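Side-chain contacts in choline dehydrogenase and related flavoproteins (Aspergillus oryzae, PDB 3Q9T), which oxidises formate with a bound 8-formyl-FAD cofactor, as a formate oxidase of the glucose-methanol-choline oxidoreductase family: residues 22-27 and 561-566; 168-173 and 353-358; 455-460 and 496-501. All coordinates share one frame; numbering follows the deposited sequence. Where two conformers were deposited one is given.

Contact 1 of 3, residues 22-27 and 561-566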
loop_
_atom_site.group_PDB
_atom_site.type_symbol
_atom_site.label_atom_id
_atom_site.label_comp_id
_atom_site.label_asym_id
_atom_site.label_seq_id
_atom_site.Cartn_x
_atom_site.Cartn_y
_atom_site.Cartn_z
ATOM N N ALA A 22 19.769 29.006 13.458
ATOM C CA ALA A 22 19.499 30.415 13.179
ATOM C C ALA A 22 19.488 31.286 14.433
ATOM O O ALA A 22 20.030 32.383 14.419
ATOM C CB ALA A 22 18.198 30.578 12.425
ATOM N N GLY A 23 18.847 30.807 15.496
ATOM C CA GLY A 23 18.683 31.593 16.707
ATOM C C GLY A 23 20.004 31.771 17.430
ATOM O O GLY A 23 20.273 32.814 18.010
ATOM N N ARG A 24 20.842 30.746 17.369
ATOM C CA ARG A 24 22.135 30.786 18.028
ATOM C C ARG A 24 23.085 31.713 17.286
ATOM O O ARG A 24 23.801 32.515 17.900
ATOM C CB ARG A 24 22.725 29.382 18.131
ATOM C CG ARG A 24 21.969 28.479 19.100
ATOM C CD ARG A 24 21.937 29.053 20.517
ATOM N NE ARG A 24 21.433 28.062 21.470
ATOM C CZ ARG A 24 21.033 28.329 22.712
ATOM N NH1 ARG A 24 21.093 29.566 23.189
ATOM N NH2 ARG A 24 20.587 27.345 23.486
ATOM N N LEU A 25 23.079 31.625 15.960
ATOM C CA LEU A 25 23.934 32.494 15.168
ATOM C C LEU A 25 23.528 33.957 15.356
ATOM O O LEU A 25 24.380 34.850 15.340
ATOM C CB LEU A 25 23.929 32.088 13.692
ATOM C CG LEU A 25 24.717 30.814 13.368
ATOM C CD1 LEU A 25 24.673 30.528 11.887
ATOM C CD2 LEU A 25 26.159 30.926 13.838
ATOM N N ALA A 26 22.234 34.185 15.580
ATOM C CA ALA A 26 21.701 35.525 15.803
ATOM C C ALA A 26 22.030 36.116 17.185
ATOM O O ALA A 26 21.735 37.283 17.439
ATOM C CB ALA A 26 20.180 35.534 15.582
ATOM N N GLU A 27 22.614 35.325 18.082
ATOM C CA GLU A 27 22.916 35.842 19.424
ATOM C C GLU A 27 23.910 37.019 19.406
ATOM O O GLU A 27 23.941 37.827 20.338
ATOM C CB GLU A 27 23.375 34.729 20.367
ATOM C CG GLU A 27 22.235 33.877 20.901
ATOM C CD GLU A 27 22.716 32.565 21.519
ATOM O OE1 GLU A 27 23.860 32.159 21.239
ATOM O OE2 GLU A 27 21.940 31.924 22.264
ATOM N N VAL A 561 22.014 18.373 17.411
ATOM C CA VAL A 561 22.735 18.550 16.159
ATOM C C VAL A 561 22.811 20.034 15.766
ATOM O O VAL A 561 23.870 20.530 15.364
ATOM C CB VAL A 561 22.111 17.722 15.012
ATOM C CG1 VAL A 561 22.479 18.329 13.667
ATOM C CG2 VAL A 561 22.565 16.242 15.105
ATOM N N GLY A 562 21.687 20.729 15.901
ATOM C CA GLY A 562 21.629 22.147 15.621
ATOM C C GLY A 562 22.504 22.971 16.551
ATOM O O GLY A 562 23.145 23.921 16.108
ATOM N N GLU A 563 22.545 22.609 17.835
ATOM C CA GLU A 563 23.306 23.379 18.812
ATOM C C GLU A 563 24.790 23.237 18.497
ATOM O O GLU A 563 25.527 24.223 18.484
ATOM C CB GLU A 563 23.008 22.919 20.249
ATOM C CG GLU A 563 21.591 23.157 20.738
ATOM C CD GLU A 563 21.323 24.584 21.192
ATOM O OE1 GLU A 563 22.119 25.492 20.880
ATOM O OE2 GLU A 563 20.301 24.802 21.877
ATOM N N LYS A 564 25.222 22.013 18.214
ATOM C CA LYS A 564 26.619 21.771 17.889
ATOM C C LYS A 564 26.983 22.475 16.588
ATOM O O LYS A 564 28.014 23.134 16.497
ATOM C CB LYS A 564 26.927 20.274 17.814
ATOM C CG LYS A 564 28.403 19.946 17.489
ATOM C CD LYS A 564 28.712 18.456 17.698
ATOM C CE LYS A 564 30.162 18.107 17.383
ATOM N NZ LYS A 564 31.122 19.066 18.008
ATOM N N CYS A 565 26.126 22.355 15.584
ATOM C CA CYS A 565 26.389 23.013 14.314
ATOM C C CYS A 565 26.685 24.497 14.498
ATOM O O CYS A 565 27.659 25.012 13.958
ATOM C CB CYS A 565 25.204 22.865 13.359
ATOM S SG CYS A 565 25.557 23.571 11.738
ATOM N N ALA A 566 25.822 25.178 15.242
ATOM C CA ALA A 566 25.986 26.601 15.515
ATOM C C ALA A 566 27.324 26.879 16.233
ATOM O O ALA A 566 28.076 27.779 15.848
ATOM C CB ALA A 566 24.792 27.122 16.339
#
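R24 and E563 each leave the backbone with CG beside its N and then fold at the second torsion (chi2 -59° and -80°), a double bend that sets guanidinium and carboxylate side by side between two helices. R24 takes the acid side-on: R24 NE lies 2.7 Å from E563 OE1 and R24 NH2 lies 3.0 Å from E563 OE2. Both oxygens are met on their syn side, yet the two flat groups are twisted 38° against each other. The third nitrogen turns back to its own segment: R24 NH1 stands 2.7 Å from E27 OE2, which lies almost in the guanidinium plane. Three bonds at its edge thus fix the rotation of the guanidinium, whose charge probably offsets that of both acids. The network reaches further, since E563 OE2 also bonds S132 OG and E27 OE1 pairs with K570. Beside the ions the helices meet through aliphatic carbon, R24 CB lying 3.5 Å from A566 CB. Helix 16-25 begins with the FAD-binding T16 and A17, after a glycine-rich turn consistent with a Rossmann-type nucleotide fold. A22 packs on strands 9-12 and 33-36 of its parallel sheet, helix 555-572 meets helix 16-25 at A566, and Y128 and K131 of helix 122-131 touch E563.

Contact 2 of 3, residues 168-173 and 353-358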
loop_
_atom_site.group_PDB
_atom_site.type_symbol
_atom_site.label_atom_id
_atom_site.label_comp_id
_atom_site.label_asym_id
_atom_site.label_seq_id
_atom_site.Cartn_x
_atom_site.Cartn_y
_atom_site.Cartn_z
ATOM N N PRO A 168 -4.910 6.796 38.682
ATOM C CA PRO A 168 -5.188 5.354 38.829
ATOM C C PRO A 168 -4.592 4.504 37.691
ATOM O O PRO A 168 -4.075 3.404 37.920
ATOM C CB PRO A 168 -6.715 5.290 38.789
ATOM C CG PRO A 168 -7.156 6.621 39.332
ATOM C CD PRO A 168 -6.145 7.603 38.769
ATOM N N PHE A 169 -4.665 5.026 36.473
ATOM C CA PHE A 169 -4.040 4.395 35.311
ATOM C C PHE A 169 -2.526 4.293 35.510
ATOM O O PHE A 169 -1.946 3.202 35.446
ATOM C CB PHE A 169 -4.406 5.200 34.056
ATOM C CG PHE A 169 -3.572 4.889 32.848
ATOM C CD1 PHE A 169 -2.379 5.559 32.624
ATOM C CD2 PHE A 169 -4.003 3.956 31.907
ATOM C CE1 PHE A 169 -1.612 5.283 31.497
ATOM C CE2 PHE A 169 -3.236 3.684 30.773
ATOM C CZ PHE A 169 -2.049 4.355 30.565
ATOM N N ARG A 170 -1.881 5.418 35.806
ATOM C CA ARG A 170 -0.435 5.384 36.047
ATOM C C ARG A 170 -0.048 4.411 37.158
ATOM O O ARG A 170 0.969 3.699 37.060
ATOM C CB ARG A 170 0.113 6.782 36.350
ATOM C CG ARG A 170 -0.124 7.792 35.220
ATOM C CD ARG A 170 0.665 9.063 35.472
ATOM N NE ARG A 170 0.213 9.763 36.666
ATOM C CZ ARG A 170 -0.801 10.624 36.686
ATOM N NH1 ARG A 170 -1.476 10.903 35.573
ATOM N NH2 ARG A 170 -1.140 11.209 37.824
ATOM N N GLU A 171 -0.850 4.384 38.220
ATOM C CA GLU A 171 -0.539 3.544 39.381
ATOM C C GLU A 171 -0.630 2.054 39.028
ATOM O O GLU A 171 0.243 1.266 39.390
ATOM C CB GLU A 171 -1.449 3.898 40.562
ATOM C CG GLU A 171 -2.066 2.693 41.268
ATOM C CD GLU A 171 -1.474 2.436 42.649
ATOM O OE1 GLU A 171 -0.229 2.463 42.788
ATOM O OE2 GLU A 171 -2.260 2.206 43.595
ATOM N N ASN A 172 -1.670 1.675 38.291
ATOM C CA ASN A 172 -1.794 0.292 37.818
ATOM C C ASN A 172 -0.717 -0.158 36.818
ATOM O O ASN A 172 -0.223 -1.287 36.901
ATOM C CB ASN A 172 -3.181 0.043 37.263
ATOM C CG ASN A 172 -4.205 -0.180 38.362
ATOM O OD1 ASN A 172 -4.313 -1.275 38.910
ATOM N ND2 ASN A 172 -4.951 0.864 38.697
ATOM N N LEU A 173 -0.340 0.741 35.908
ATOM C CA LEU A 173 0.682 0.466 34.908
ATOM C C LEU A 173 2.007 0.261 35.606
ATOM O O LEU A 173 2.789 -0.617 35.242
ATOM C CB LEU A 173 0.782 1.636 33.907
ATOM C CG LEU A 173 1.802 1.548 32.755
ATOM C CD1 LEU A 173 1.713 0.207 32.039
ATOM C CD2 LEU A 173 1.674 2.722 31.740
ATOM N N LEU A 353 0.860 11.240 26.828
ATOM C CA LEU A 353 1.822 10.181 27.041
ATOM C C LEU A 353 2.580 10.569 28.302
ATOM O O LEU A 353 3.227 11.609 28.311
ATOM C CB LEU A 353 2.791 10.128 25.860
ATOM C CG LEU A 353 3.488 8.816 25.484
ATOM C CD1 LEU A 353 4.743 9.076 24.646
ATOM C CD2 LEU A 353 3.791 7.919 26.685
ATOM N N GLU A 354 2.511 9.752 29.355
ATOM C CA GLU A 354 3.103 10.138 30.653
ATOM C C GLU A 354 4.092 9.123 31.193
ATOM O O GLU A 354 5.025 9.482 31.917
ATOM C CB GLU A 354 2.017 10.395 31.700
ATOM C CG GLU A 354 1.056 11.521 31.310
ATOM C CD GLU A 354 -0.121 11.645 32.254
ATOM O OE1 GLU A 354 -0.437 10.621 32.904
ATOM O OE2 GLU A 354 -0.719 12.752 32.350
ATOM N N LEU A 355 3.846 7.856 30.869
ATOM C CA LEU A 355 4.750 6.775 31.205
ATOM C C LEU A 355 5.268 6.140 29.925
ATOM O O LEU A 355 4.498 5.841 28.992
ATOM C CB LEU A 355 4.046 5.722 32.068
ATOM C CG LEU A 355 3.744 6.183 33.490
ATOM C CD1 LEU A 355 2.650 5.344 34.118
ATOM C CD2 LEU A 355 5.017 6.195 34.353
ATOM N N VAL A 356 6.571 5.908 29.905
ATOM C CA VAL A 356 7.249 5.356 28.749
ATOM C C VAL A 356 8.227 4.285 29.210
ATOM O O VAL A 356 8.978 4.495 30.184
ATOM C CB VAL A 356 8.027 6.471 27.978
ATOM C CG1 VAL A 356 8.932 5.864 26.921
ATOM C CG2 VAL A 356 7.062 7.494 27.380
ATOM N N GLY A 357 8.246 3.155 28.501
ATOM C CA GLY A 357 9.097 2.036 28.880
ATOM C C GLY A 357 10.237 1.705 27.926
ATOM O O GLY A 357 10.074 1.685 26.705
ATOM N N PHE A 358 11.408 1.428 28.484
ATOM C CA PHE A 358 12.566 1.074 27.664
ATOM C C PHE A 358 13.151 -0.283 28.064
ATOM O O PHE A 358 14.193 -0.359 28.710
ATOM C CB PHE A 358 13.627 2.180 27.734
ATOM C CG PHE A 358 13.152 3.512 27.207
ATOM C CD1 PHE A 358 12.698 4.491 28.067
ATOM C CD2 PHE A 358 13.149 3.774 25.839
ATOM C CE1 PHE A 358 12.266 5.714 27.572
ATOM C CE2 PHE A 358 12.728 4.988 25.346
ATOM C CZ PHE A 358 12.281 5.957 26.211
#
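R170 and L173 of helix 167-179 pack on E354 and L355 of strand 353-358, a helix-on-sheet layer in what corresponds to the substrate domain of this family. The short helix and strand segments run nearly parallel (8°), their axes 9.6 Å apart. At the start of the helical segment P168 O accepts two N-H groups of N172, the backbone N and the side-chain ND2, from opposite faces of the carbonyl plane. R170, next but one after P168, carries the polar link. Its chain bends at the third torsion (chi3 -65°), bringing R170 NH1 within 2.9 Å of E354 OE1 in a salt bridge. The carboxylate is met on its syn side, well out of its plane; the two flat groups are far from coplanar, and a single nitrogen makes the link. The backbone of I163 braces both partners: its N bonds E354 OE2 and its O receives R170 NH1. Beside the bridge L355 CD1 lies against the helix, 3.6 Å from R170 CA. Consecutive residues E354 and L355 can both face the helix because E354 departs from regular strand geometry (psi -31°). One turn after F169, L173 points at the strand and also reaches L470 and L471 of helix 454-473, and F396 of the next strand. The L173 and L355 side chains slide past each other in opposite directions, with L173 CD2 3.7 Å from L355 CD1.

Contact 3 of 3, residues 455-460 and 496-501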
loop_
_atom_site.group_PDB
_atom_site.type_symbol
_atom_site.label_atom_id
_atom_site.label_comp_id
_atom_site.label_asym_id
_atom_site.label_seq_id
_atom_site.Cartn_x
_atom_site.Cartn_y
_atom_site.Cartn_z
ATOM N N LEU A 455 14.710 -10.980 11.301
ATOM C CA LEU A 455 14.951 -10.834 12.747
ATOM C C LEU A 455 14.158 -9.674 13.343
ATOM O O LEU A 455 13.677 -9.774 14.461
ATOM C CB LEU A 455 16.431 -10.619 13.051
ATOM C CG LEU A 455 17.324 -11.701 13.652
ATOM C CD1 LEU A 455 18.070 -11.136 14.883
ATOM C CD2 LEU A 455 16.585 -13.004 13.986
ATOM N N ASP A 456 14.025 -8.578 12.591
ATOM C CA ASP A 456 13.250 -7.411 13.036
ATOM C C ASP A 456 11.794 -7.778 13.250
ATOM O O ASP A 456 11.143 -7.266 14.158
ATOM C CB ASP A 456 13.337 -6.251 12.028
ATOM C CG ASP A 456 14.548 -5.346 12.252
ATOM O OD1 ASP A 456 15.327 -5.596 13.198
ATOM O OD2 ASP A 456 14.719 -4.368 11.477
ATOM N N ILE A 457 11.259 -8.637 12.383
ATOM C CA ILE A 457 9.878 -9.084 12.529
ATOM C C ILE A 457 9.755 -9.892 13.823
ATOM O O ILE A 457 8.813 -9.728 14.593
ATOM C CB ILE A 457 9.421 -9.963 11.321
ATOM C CG1 ILE A 457 9.459 -9.153 10.014
ATOM C CG2 ILE A 457 8.035 -10.546 11.566
ATOM C CD1 ILE A 457 9.030 -9.951 8.770
ATOM N N ILE A 458 10.733 -10.751 14.065
ATOM C CA ILE A 458 10.722 -11.598 15.260
ATOM C C ILE A 458 10.789 -10.752 16.530
ATOM O O ILE A 458 10.073 -11.016 17.488
ATOM C CB ILE A 458 11.870 -12.634 15.223
ATOM C CG1 ILE A 458 11.553 -13.682 14.166
ATOM C CG2 ILE A 458 12.093 -13.265 16.590
ATOM C CD1 ILE A 458 12.758 -14.330 13.565
ATOM N N ALA A 459 11.629 -9.722 16.527
ATOM C CA ALA A 459 11.717 -8.831 17.676
ATOM C C ALA A 459 10.411 -8.056 17.869
ATOM O O ALA A 459 9.904 -7.944 18.993
ATOM C CB ALA A 459 12.901 -7.865 17.525
ATOM N N MET A 460 9.858 -7.530 16.777
ATOM C CA MET A 460 8.625 -6.752 16.877
ATOM C C MET A 460 7.500 -7.611 17.412
ATOM O O MET A 460 6.756 -7.186 18.293
ATOM C CB MET A 460 8.219 -6.116 15.543
ATOM C CG MET A 460 6.906 -5.341 15.649
ATOM S SD MET A 460 7.057 -3.953 16.794
ATOM C CE MET A 460 7.720 -2.672 15.680
ATOM N N GLU A 496 0.854 -15.980 11.735
ATOM C CA GLU A 496 -0.061 -14.858 11.658
ATOM C C GLU A 496 0.602 -13.575 12.133
ATOM O O GLU A 496 0.340 -12.504 11.587
ATOM C CB GLU A 496 -1.343 -15.134 12.442
ATOM C CG GLU A 496 -2.232 -16.224 11.830
ATOM C CD GLU A 496 -3.488 -16.467 12.646
ATOM O OE1 GLU A 496 -3.764 -17.645 12.962
ATOM O OE2 GLU A 496 -4.202 -15.484 12.969
ATOM N N MET A 497 1.469 -13.685 13.136
ATOM C CA MET A 497 2.106 -12.508 13.697
ATOM C C MET A 497 2.987 -11.858 12.638
ATOM O O MET A 497 3.156 -10.642 12.618
ATOM C CB MET A 497 2.926 -12.860 14.943
ATOM C CG MET A 497 2.088 -13.019 16.200
ATOM S SD MET A 497 1.015 -11.590 16.485
ATOM C CE MET A 497 2.269 -10.369 16.956
ATOM N N HIS A 498 3.546 -12.695 11.767
ATOM C CA HIS A 498 4.400 -12.247 10.679
ATOM C C HIS A 498 3.625 -11.297 9.757
ATOM O O HIS A 498 4.124 -10.236 9.371
ATOM C CB HIS A 498 4.909 -13.463 9.903
ATOM C CG HIS A 498 5.824 -13.122 8.772
ATOM N ND1 HIS A 498 7.163 -13.448 8.776
ATOM C CD2 HIS A 498 5.596 -12.480 7.603
ATOM C CE1 HIS A 498 7.719 -13.020 7.655
ATOM N NE2 HIS A 498 6.789 -12.432 6.927
ATOM N N ARG A 499 2.398 -11.685 9.427
ATOM C CA ARG A 499 1.517 -10.886 8.591
ATOM C C ARG A 499 1.019 -9.656 9.352
ATOM O O ARG A 499 0.986 -8.545 8.817
ATOM C CB ARG A 499 0.333 -11.738 8.133
ATOM C CG ARG A 499 -0.758 -10.957 7.420
ATOM C CD ARG A 499 -0.398 -10.650 5.975
ATOM N NE ARG A 499 -1.418 -9.830 5.321
ATOM C CZ ARG A 499 -1.386 -9.483 4.038
ATOM N NH1 ARG A 499 -0.392 -9.895 3.266
ATOM N NH2 ARG A 499 -2.344 -8.728 3.530
ATOM N N ALA A 500 0.631 -9.865 10.603
ATOM C CA ALA A 500 0.179 -8.780 11.470
ATOM C C ALA A 500 1.214 -7.657 11.589
ATOM O O ALA A 500 0.874 -6.483 11.474
ATOM C CB ALA A 500 -0.162 -9.321 12.858
ATOM N N VAL A 501 2.475 -8.019 11.819
ATOM C CA VAL A 501 3.524 -7.017 11.986
ATOM C C VAL A 501 3.710 -6.192 10.707
ATOM O O VAL A 501 3.702 -4.961 10.732
ATOM C CB VAL A 501 4.852 -7.671 12.404
ATOM C CG1 VAL A 501 5.983 -6.679 12.326
ATOM C CG2 VAL A 501 4.736 -8.243 13.813
#
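Two helices, 454-473 and 494-504, cross almost at a right angle (96°) beside the large mixed sheet, with their segment axes 9.7 Å apart. I457 and H498 meet at the crossing. The isoleucine runs out fully extended, and its terminal methyl lies over one face of the imidazole: I457 CD1 is 3.9 Å from the centroid of the H498 ring and 28° off the ring normal, a CH-pi contact. The methyl is shifted toward one side of the ring, where I457 CD1 comes to 3.5 Å from H498 CE1. With CG opposite the backbone N (chi1 -179°), the H498 ring is carried across toward the other helix. The second branch of the isoleucine fills in nearer the backbone, I457 CG2 lying 4.4 Å from V501 CB. One turn further along each helix, M460 and V501 pack obliquely, with M460 CG 3.7 Å from V501 CG1. Both these side chains also touch V310 of strand 308-316, and M460 continues onto V421 and L423 of strand 415-423, so this end of the crossing is seated on the sheet. Across the two helices the grip is wholly apolar and CH-pi, whereas one ring nitrogen, H498 NE2, bonds D76 OD2; this carboxylate would help to hold the imidazole against the methyl and probably makes the ring more basic.

All three contacts are mainly buried, but each has one partly exposed residue among those that touch: R24, R170 or H498. Contact 1 belongs to the FAD-binding part of the molecule; it lies about 41 Å from contact 3 between centres, across the centre of the chain. Contacts 2 and 3 lie closer, about 12 Å apart between nearest atoms; contact 2 uses a strand of the large mixed sheet and contact 3 lies beside it. They also share helix 454-473, a full partner in contact 3 and a neighbour of L173 in contact 2. The chemistry shifts accordingly: a two-pronged ion pair dominates contact 1, a single-nitrogen bridge shares contact 2 with leucine packing, and contact 3 is apolar and CH-pi.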